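Local coordinates for DUF3863 domain-containing protein (Parabacteroides distasonis, PDB 3LM3) that is of unknown function but is probably a glycoside hydrolase or deacetylase, at residues I29-W34 and T77-E82; G103-Y108 and P144-G149; E126-I131 and L157-E162. One frame throughout, in Å; residues are numbered along the deposited sequence. Where two conformers were deposited one is given.

Contact 1: I29-W34 and T77-E82; sequences IRTTPW and TMNALE
Ile29 and Thr77 make the backbone bond of this contact. Thr77 N donates to Ile29 O at 3.1 Å and meets it nearly along the C=O axis, at a C=O...N angle of 172°. The bond joins the end of strand 21-29 to the start of helix 78-82.

The second polar feature is a helix cap. Thr77 occupies the N-cap position, and its OG1 accepts from Ala80 N at 3.1 Å. OG1 sits between the backbone N and the carbonyl carbon (chi1 65°), which turns it toward the N-H groups of the first turn. Glu35 OE2 bonds Thr77 OG1, and Glu35 OE1 bonds Thr31 OG1 and Asn79 ND2. One carboxylate thus ties the loop to the helix start.

The rest is close packing of small groups. Thr77 CG2 lies 3.6 Å from Arg30 CB, while the guanidinium of Arg30 leads off to a salt bridge with Glu47. Ala80 CB lies 3.6 Å from Ile29 O and 4.0 Å from Ile29 CG2. Thr31 CG2 rests against the backbone of the first helical turn, 3.6 Å from Asn79 C. The side chains of Thr31 and Asn79 cross at about a right angle.

Strands 21-29 and 73-76 are parallel neighbours. The arrangement is that of a capped short helix and a loop at the C-terminal ends of adjacent strands, consistent with the beta/alpha-barrel of the glycoside hydrolase/deacetylase clan.

Contact 2: G103-Y108 and P144-G149; sequences GDEVTY and PQSIMG
Strands 105-108 and 146-148 are successive strands, running in broadly the same direction, of what is probably the family's beta/alpha-barrel, and helix 120-138 lies between them in the chain. Their N-to-C directions diverge by 55°, and one backbone bond joins them: Met148 N donates to Tyr108 O at 2.9 Å. Side chains bridge the rest of the splayed seam.

Glu105 reaches across first. Its CG is anti to the backbone N (chi1 177°) and the chain runs on extended, carrying the carboxylate to the turn before the second strand. There OE2 accepts from Gln145 N at 2.9 Å, nearly in line with its C-O bond. Ser146 OG offers a weak bond to the same carboxylate. OE1 also takes Thr73 OG1 and Gly323 N, so the buried group is gripped from several parts of the fold. An alanine here would probably leave Gln145 N, Thr73 OG1 and Gly323 N without this acceptor and the turn less firmly fixed to the strand.

Thr107 makes the next link. Its OG1 donates to Ser146 O at 2.6 Å, in the carbonyl plane and on a lone pair. The Thr107 methyl CG2 meets Met148 CG at 3.7 Å, and the two side chains cross at about a right angle. Pro144 CB comes within 3.2 Å of Val106 O. Beyond Thr107, Ile147 CD1 lies 4.0 Å from Tyr108 CB.

Contact 3: E126-I131 and L157-E162; sequences EMSEAI and LRYLAE
Met127 and Leu160 form the apolar centre of this contact between helices 120-138 and 154-163. Both helices pack on the same strand, 146-148, consistent with the outer helices of a beta/alpha-barrel. The short segments cross at -40°, with their axes 11.4 Å apart at closest approach. This is wide spacing, and long side chains span it.

Met127, a selenomethionine, does most of the reaching. The bend at chi3 (-57°) sets CE 3.7 Å from Leu160 CD2. SE lies about equally far from both methyls of Leu160, 3.8 Å from CD2. The two side chains cross at about a right angle. Leu160 has two conformers, so its methyl distances hold for one of them. Ile131 CD1 adds a looser touch to Leu160 CD2 at 4.4 Å. Ile147 of the strand touches Met127, Ile131 and Leu160.

Farther out, Met127 CE approaches Tyr159 CD1 obliquely at 4.0 Å. CG of Tyr159 is anti to the backbone N (chi1 178°), which sends the ring toward the other helix. The phenol then reaches the polar edge, where Ser128 OG also bonds Glu164 OE2. Ser128 OG lies in the plane of the Tyr159 ring, at its edge, and is hydrogen-bonded to Tyr159 OH at 2.6 Å.

In the fold
All three contacts lie in the DUF3863 part of the chain. Contact 1 closes before the other two begin. Contacts 2 and 3 alternate along the chain: strand 105-108, helix 120-138, strand 146-148, helix 154-163. Their centres are about 12 Å apart, against about 15 Å between contacts 1 and 2 and about 18 Å between contacts 1 and 3. Helix 120-138 belongs to contact 3 and touches the other two. Its Ala130 packs on both Tyr108 of contact 2 and Leu81 of contact 1, and Met78 lies against Glu126. Ile147 packs on Leu160 and Ile131. The contacts run from a strand-end loop to a helix pair, consistent with consecutive units of one beta/alpha domain packed through helix 120-138.

Contact 1: I29-W34 and T77-E82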
loop_
_atom_site.group_PDB
_atom_site.type_symbol
_atom_site.label_atom_id
_atom_site.label_comp_id
_atom_site.label_asym_id
_atom_site.label_seq_id
_atom_site.Cartn_x
_atom_site.Cartn_y
_atom_site.Cartn_z
ATOM N N ILE A 29 8.097 13.031 -3.212
ATOM C CA ILE A 29 8.677 14.373 -3.184
ATOM C C ILE A 29 7.586 15.352 -2.718
ATOM O O ILE A 29 6.476 15.358 -3.229
ATOM C CB ILE A 29 9.163 14.813 -4.566
ATOM C CG1 ILE A 29 10.098 13.780 -5.211
ATOM C CG2 ILE A 29 9.828 16.205 -4.482
ATOM C CD1 ILE A 29 11.320 13.468 -4.462
ATOM N N ARG A 30 7.900 16.211 -1.744
ATOM C CA ARG A 30 6.904 17.097 -1.113
ATOM C C ARG A 30 7.577 18.360 -0.607
ATOM O O ARG A 30 8.797 18.438 -0.628
ATOM C CB ARG A 30 6.182 16.350 0.024
ATOM C CG ARG A 30 7.059 15.979 1.194
ATOM C CD ARG A 30 6.522 14.805 1.973
ATOM N NE ARG A 30 7.165 14.712 3.266
ATOM C CZ ARG A 30 6.959 13.724 4.129
ATOM N NH1 ARG A 30 6.182 12.696 3.807
ATOM N NH2 ARG A 30 7.546 13.794 5.333
ATOM N N THR A 31 6.790 19.346 -0.156
ATOM C CA THR A 31 7.298 20.549 0.496
ATOM C C THR A 31 6.980 20.556 1.982
ATOM O O THR A 31 7.624 21.261 2.745
ATOM C CB THR A 31 6.817 21.874 -0.143
ATOM O OG1 THR A 31 5.536 22.270 0.383
ATOM C CG2 THR A 31 6.827 21.842 -1.688
ATOM N N THR A 32 5.965 19.819 2.386
ATOM C CA THR A 32 5.571 19.621 3.792
ATOM C C THR A 32 4.989 18.200 3.881
ATOM O O THR A 32 4.679 17.594 2.830
ATOM C CB THR A 32 4.516 20.645 4.269
ATOM O OG1 THR A 32 3.268 20.398 3.596
ATOM C CG2 THR A 32 4.929 22.080 4.027
ATOM N N PRO A 33 4.855 17.614 5.091
ATOM C CA PRO A 33 4.583 16.191 5.126
ATOM C C PRO A 33 3.232 15.713 4.637
ATOM O O PRO A 33 3.160 14.659 4.009
ATOM C CB PRO A 33 4.766 15.816 6.605
ATOM C CG PRO A 33 5.716 16.810 7.113
ATOM C CD PRO A 33 5.372 18.090 6.390
ATOM N N TRP A 34 2.173 16.469 4.923
ATOM C CA TRP A 34 0.796 15.997 4.702
ATOM C C TRP A 34 0.001 17.054 3.942
ATOM O O TRP A 34 -1.064 17.532 4.391
ATOM C CB TRP A 34 0.105 15.701 6.045
ATOM C CG TRP A 34 0.729 14.614 6.899
ATOM C CD1 TRP A 34 1.570 13.635 6.506
ATOM C CD2 TRP A 34 0.518 14.420 8.312
ATOM N NE1 TRP A 34 1.908 12.824 7.591
ATOM C CE2 TRP A 34 1.266 13.290 8.701
ATOM C CE3 TRP A 34 -0.248 15.086 9.274
ATOM C CZ2 TRP A 34 1.291 12.816 10.016
ATOM C CZ3 TRP A 34 -0.219 14.611 10.596
ATOM C CH2 TRP A 34 0.538 13.486 10.941
ATOM N N THR A 77 3.711 15.822 -4.499
ATOM C CA THR A 77 2.572 16.619 -4.074
ATOM C C THR A 77 2.355 17.809 -5.034
ATOM O O THR A 77 3.223 18.139 -5.834
ATOM C CB THR A 77 2.787 17.196 -2.702
ATOM O OG1 THR A 77 3.888 18.121 -2.747
ATOM C CG2 THR A 77 3.016 16.101 -1.691
HETATM N N MSE A 78 1.206 18.467 -4.929
HETATM C CA MSE A 78 0.944 19.597 -5.811
HETATM C C MSE A 78 1.962 20.679 -5.597
HETATM O O MSE A 78 2.482 21.251 -6.558
HETATM C CB MSE A 78 -0.468 20.152 -5.635
HETATM C CG MSE A 78 -0.784 21.210 -6.674
HETATM SE SE MSE A 78 -1.081 20.466 -8.444
HETATM C CE MSE A 78 -2.908 19.827 -8.122
ATOM N N ASN A 79 2.258 20.964 -4.339
ATOM C CA ASN A 79 3.220 22.036 -4.063
ATOM C C ASN A 79 4.618 21.688 -4.572
ATOM O O ASN A 79 5.329 22.571 -5.063
ATOM C CB ASN A 79 3.212 22.379 -2.568
ATOM C CG ASN A 79 1.925 23.080 -2.139
ATOM O OD1 ASN A 79 1.249 23.698 -2.971
ATOM N ND2 ASN A 79 1.550 22.930 -0.876
ATOM N N ALA A 80 5.009 20.404 -4.531
ATOM C CA ALA A 80 6.310 20.014 -5.084
ATOM C C ALA A 80 6.321 20.111 -6.612
ATOM O O ALA A 80 7.359 20.409 -7.223
ATOM C CB ALA A 80 6.692 18.637 -4.642
ATOM N N LEU A 81 5.181 19.831 -7.259
ATOM C CA LEU A 81 5.087 19.991 -8.716
ATOM C C LEU A 81 5.216 21.432 -9.156
ATOM O O LEU A 81 5.774 21.721 -10.207
ATOM C CB LEU A 81 3.745 19.489 -9.266
ATOM C CG LEU A 81 3.594 17.989 -9.325
ATOM C CD1 LEU A 81 2.150 17.676 -9.768
ATOM C CD2 LEU A 81 4.677 17.360 -10.219
ATOM N N GLU A 82 4.675 22.343 -8.350
ATOM C CA GLU A 82 4.554 23.753 -8.752
ATOM C C GLU A 82 5.632 24.678 -8.233
ATOM O O GLU A 82 5.776 25.795 -8.764
ATOM C CB GLU A 82 3.183 24.276 -8.335
ATOM C CG GLU A 82 2.041 23.697 -9.138
ATOM C CD GLU A 82 0.687 24.277 -8.766
ATOM O OE1 GLU A 82 0.453 24.593 -7.578
ATOM O OE2 GLU A 82 -0.166 24.383 -9.677
#

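Contact 2: G103-Y108 and P144-G149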
loop_
_atom_site.group_PDB
_atom_site.type_symbol
_atom_site.label_atom_id
_atom_site.label_comp_id
_atom_site.label_asym_id
_atom_site.label_seq_id
_atom_site.Cartn_x
_atom_site.Cartn_y
_atom_site.Cartn_z
ATOM N N GLY A 103 12.758 4.477 -17.413
ATOM C CA GLY A 103 11.339 4.167 -17.510
ATOM C C GLY A 103 10.649 4.289 -16.153
ATOM O O GLY A 103 9.593 3.668 -15.911
ATOM N N ASP A 104 11.206 5.104 -15.259
ATOM C CA ASP A 104 10.498 5.410 -14.011
ATOM C C ASP A 104 9.169 6.080 -14.377
ATOM O O ASP A 104 9.063 6.740 -15.401
ATOM C CB ASP A 104 11.294 6.343 -13.093
ATOM C CG ASP A 104 12.515 5.689 -12.459
ATOM O OD1 ASP A 104 12.576 4.435 -12.425
ATOM O OD2 ASP A 104 13.364 6.487 -11.989
ATOM N N GLU A 105 8.188 5.928 -13.498
ATOM C CA GLU A 105 6.897 6.593 -13.600
ATOM C C GLU A 105 6.978 7.931 -12.845
ATOM O O GLU A 105 7.693 8.049 -11.847
ATOM C CB GLU A 105 5.818 5.677 -12.992
ATOM C CG GLU A 105 4.420 6.204 -12.925
ATOM C CD GLU A 105 3.420 5.149 -12.545
ATOM O OE1 GLU A 105 3.664 4.397 -11.583
ATOM O OE2 GLU A 105 2.361 5.051 -13.209
ATOM N N VAL A 106 6.200 8.915 -13.290
ATOM C CA VAL A 106 6.097 10.206 -12.640
ATOM C C VAL A 106 4.633 10.501 -12.429
ATOM O O VAL A 106 3.844 10.543 -13.392
ATOM C CB VAL A 106 6.710 11.308 -13.515
ATOM C CG1 VAL A 106 6.685 12.689 -12.747
ATOM C CG2 VAL A 106 8.160 10.928 -13.934
ATOM N N THR A 107 4.236 10.646 -11.171
ATOM C CA THR A 107 2.829 10.867 -10.903
ATOM C C THR A 107 2.574 11.695 -9.662
ATOM O O THR A 107 3.484 12.238 -9.040
ATOM C CB THR A 107 2.044 9.505 -10.850
ATOM O OG1 THR A 107 0.648 9.787 -11.019
ATOM C CG2 THR A 107 2.318 8.734 -9.527
ATOM N N TYR A 108 1.288 11.901 -9.403
ATOM C CA TYR A 108 0.761 12.734 -8.319
ATOM C C TYR A 108 0.629 11.920 -7.041
ATOM O O TYR A 108 0.122 10.786 -7.048
ATOM C CB TYR A 108 -0.608 13.284 -8.746
ATOM C CG TYR A 108 -1.229 14.332 -7.851
ATOM C CD1 TYR A 108 -0.469 15.329 -7.303
ATOM C CD2 TYR A 108 -2.598 14.330 -7.576
ATOM C CE1 TYR A 108 -1.047 16.312 -6.460
ATOM C CE2 TYR A 108 -3.170 15.320 -6.768
ATOM C CZ TYR A 108 -2.368 16.295 -6.200
ATOM O OH TYR A 108 -2.808 17.309 -5.348
ATOM N N PRO A 144 0.996 9.233 -16.613
ATOM C CA PRO A 144 1.299 8.155 -15.689
ATOM C C PRO A 144 0.283 7.008 -15.804
ATOM O O PRO A 144 -0.829 7.225 -16.290
ATOM C CB PRO A 144 1.234 8.860 -14.330
ATOM C CG PRO A 144 0.227 9.882 -14.508
ATOM C CD PRO A 144 0.472 10.417 -15.919
ATOM N N GLN A 145 0.657 5.816 -15.368
ATOM C CA GLN A 145 -0.259 4.681 -15.360
ATOM C C GLN A 145 -0.963 4.530 -14.011
ATOM O O GLN A 145 -1.914 3.768 -13.922
ATOM C CB GLN A 145 0.487 3.397 -15.702
ATOM C CG GLN A 145 0.943 3.340 -17.142
ATOM C CD GLN A 145 1.726 2.083 -17.436
ATOM O OE1 GLN A 145 2.786 1.872 -16.855
ATOM N NE2 GLN A 145 1.209 1.240 -18.334
ATOM N N SER A 146 -0.536 5.273 -12.980
ATOM C CA SER A 146 -1.165 5.221 -11.648
ATOM C C SER A 146 -1.177 6.609 -11.042
ATOM O O SER A 146 -0.483 7.519 -11.563
ATOM C CB SER A 146 -0.378 4.283 -10.716
ATOM O OG SER A 146 0.882 4.821 -10.377
ATOM N N ILE A 147 -1.966 6.754 -9.974
ATOM C CA ILE A 147 -1.907 7.878 -9.043
ATOM C C ILE A 147 -1.605 7.302 -7.663
ATOM O O ILE A 147 -2.164 6.270 -7.283
ATOM C CB ILE A 147 -3.262 8.625 -8.994
ATOM C CG1 ILE A 147 -3.551 9.260 -10.347
ATOM C CG2 ILE A 147 -3.324 9.689 -7.863
ATOM C CD1 ILE A 147 -2.741 10.541 -10.694
HETATM N N MSE A 148 -0.749 7.979 -6.898
HETATM C CA MSE A 148 -0.372 7.561 -5.542
HETATM C C MSE A 148 -1.271 8.267 -4.543
HETATM O O MSE A 148 -0.879 9.251 -3.920
HETATM C CB MSE A 148 1.101 7.862 -5.249
HETATM C CG MSE A 148 2.082 7.167 -6.200
HETATM SE SE MSE A 148 1.957 5.196 -6.256
HETATM C CE MSE A 148 2.424 4.811 -4.422
ATOM N N GLY A 149 -2.508 7.797 -4.449
ATOM C CA GLY A 149 -3.540 8.538 -3.738
ATOM C C GLY A 149 -3.606 8.366 -2.243
ATOM O O GLY A 149 -3.949 9.320 -1.523
#

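Contact 3: E126-I131 and L157-E162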
loop_
_atom_site.group_PDB
_atom_site.type_symbol
_atom_site.label_atom_id
_atom_site.label_comp_id
_atom_site.label_asym_id
_atom_site.label_seq_id
_atom_site.Cartn_x
_atom_site.Cartn_y
_atom_site.Cartn_z
ATOM N N GLU A 126 -8.189 18.392 -8.868
ATOM C CA GLU A 126 -6.774 18.582 -8.608
ATOM C C GLU A 126 -5.936 17.432 -9.152
ATOM O O GLU A 126 -4.836 17.667 -9.653
ATOM C CB GLU A 126 -6.537 18.844 -7.112
ATOM C CG GLU A 126 -7.181 20.183 -6.711
ATOM C CD GLU A 126 -6.923 20.625 -5.288
ATOM O OE1 GLU A 126 -6.206 19.914 -4.556
ATOM O OE2 GLU A 126 -7.453 21.704 -4.920
HETATM N N MSE A 127 -6.444 16.205 -9.138
HETATM C CA MSE A 127 -5.765 15.125 -9.836
HETATM C C MSE A 127 -5.601 15.470 -11.308
HETATM O O MSE A 127 -4.508 15.270 -11.865
HETATM C CB MSE A 127 -6.497 13.777 -9.684
HETATM C CG MSE A 127 -6.425 13.173 -8.314
HETATM SE SE MSE A 127 -7.035 11.348 -8.180
HETATM C CE MSE A 127 -8.825 11.615 -8.879
ATOM N N SER A 128 -6.653 15.962 -11.960
ATOM C CA SER A 128 -6.536 16.366 -13.353
ATOM C C SER A 128 -5.496 17.461 -13.562
ATOM O O SER A 128 -4.718 17.424 -14.535
ATOM C CB SER A 128 -7.895 16.776 -13.882
ATOM O OG SER A 128 -8.727 15.628 -13.978
ATOM N N GLU A 129 -5.457 18.434 -12.660
ATOM C CA GLU A 129 -4.456 19.504 -12.760
ATOM C C GLU A 129 -3.037 18.960 -12.657
ATOM O O GLU A 129 -2.135 19.369 -13.409
ATOM C CB GLU A 129 -4.681 20.546 -11.645
ATOM C CG GLU A 129 -5.896 21.429 -11.857
ATOM C CD GLU A 129 -6.221 22.342 -10.677
ATOM O OE1 GLU A 129 -5.554 22.254 -9.607
ATOM O OE2 GLU A 129 -7.207 23.103 -10.805
ATOM N N ALA A 130 -2.812 18.069 -11.708
ATOM C CA ALA A 130 -1.486 17.456 -11.543
ATOM C C ALA A 130 -1.078 16.617 -12.735
ATOM O O ALA A 130 0.076 16.677 -13.168
ATOM C CB ALA A 130 -1.468 16.578 -10.264
ATOM N N ILE A 131 -2.010 15.839 -13.273
ATOM C CA ILE A 131 -1.728 15.013 -14.452
ATOM C C ILE A 131 -1.292 15.899 -15.620
ATOM O O ILE A 131 -0.331 15.587 -16.318
ATOM C CB ILE A 131 -2.926 14.150 -14.849
ATOM C CG1 ILE A 131 -3.183 13.050 -13.814
ATOM C CG2 ILE A 131 -2.719 13.502 -16.239
ATOM C CD1 ILE A 131 -4.587 12.503 -13.860
ATOM N N LEU A 157 -11.654 7.064 -7.934
ATOM C CA LEU A 157 -11.172 5.962 -8.774
ATOM C C LEU A 157 -11.974 5.825 -10.063
ATOM O O LEU A 157 -11.417 5.611 -11.145
ATOM C CB LEU A 157 -11.166 4.683 -7.940
ATOM C CG LEU A 157 -10.366 4.790 -6.645
ATOM C CD1 LEU A 157 -10.468 3.513 -5.820
ATOM C CD2 LEU A 157 -8.924 5.111 -6.960
ATOM N N ARG A 158 -13.295 5.954 -9.956
ATOM C CA ARG A 158 -14.209 6.054 -11.097
ATOM C C ARG A 158 -13.757 7.153 -12.048
ATOM O O ARG A 158 -13.683 6.990 -13.264
ATOM C CB ARG A 158 -15.596 6.397 -10.530
ATOM C CG ARG A 158 -16.706 6.632 -11.508
ATOM C CD ARG A 158 -16.724 8.041 -12.086
ATOM N NE ARG A 158 -16.778 9.208 -11.163
ATOM C CZ ARG A 158 -16.747 10.454 -11.638
ATOM N NH1 ARG A 158 -16.598 10.630 -12.956
ATOM N NH2 ARG A 158 -16.829 11.522 -10.832
ATOM N N TYR A 159 -13.502 8.319 -11.471
ATOM C CA TYR A 159 -13.091 9.467 -12.258
ATOM C C TYR A 159 -11.772 9.206 -13.006
ATOM O O TYR A 159 -11.624 9.531 -14.183
ATOM C CB TYR A 159 -12.963 10.691 -11.335
ATOM C CG TYR A 159 -12.500 11.958 -11.995
ATOM C CD1 TYR A 159 -11.142 12.274 -12.075
ATOM C CD2 TYR A 159 -13.428 12.847 -12.518
ATOM C CE1 TYR A 159 -10.722 13.450 -12.679
ATOM C CE2 TYR A 159 -13.025 14.021 -13.100
ATOM C CZ TYR A 159 -11.676 14.321 -13.193
ATOM O OH TYR A 159 -11.301 15.538 -13.775
ATOM N N LEU A 160 -10.797 8.645 -12.310
ATOM C CA LEU A 160 -9.517 8.326 -12.955
ATOM C C LEU A 160 -9.732 7.409 -14.131
ATOM O O LEU A 160 -9.226 7.679 -15.223
ATOM C CB LEU A 160 -8.540 7.658 -11.987
ATOM C CG LEU A 160 -7.926 8.608 -10.986
ATOM C CD1 LEU A 160 -7.027 7.849 -9.980
ATOM C CD2 LEU A 160 -7.172 9.752 -11.661
ATOM N N ALA A 161 -10.506 6.341 -13.929
ATOM C CA ALA A 161 -10.706 5.347 -14.970
ATOM C C ALA A 161 -11.426 5.956 -16.168
ATOM O O ALA A 161 -11.024 5.767 -17.324
ATOM C CB ALA A 161 -11.525 4.169 -14.425
ATOM N N GLU A 162 -12.522 6.663 -15.903
ATOM C CA GLU A 162 -13.460 7.067 -16.942
ATOM C C GLU A 162 -13.117 8.409 -17.551
ATOM O O GLU A 162 -13.314 8.617 -18.763
ATOM C CB GLU A 162 -14.889 7.026 -16.391
ATOM C CG GLU A 162 -15.234 5.571 -15.987
ATOM C CD GLU A 162 -16.538 5.335 -15.222
ATOM O OE1 GLU A 162 -17.331 6.284 -14.984
ATOM O OE2 GLU A 162 -16.752 4.144 -14.832
#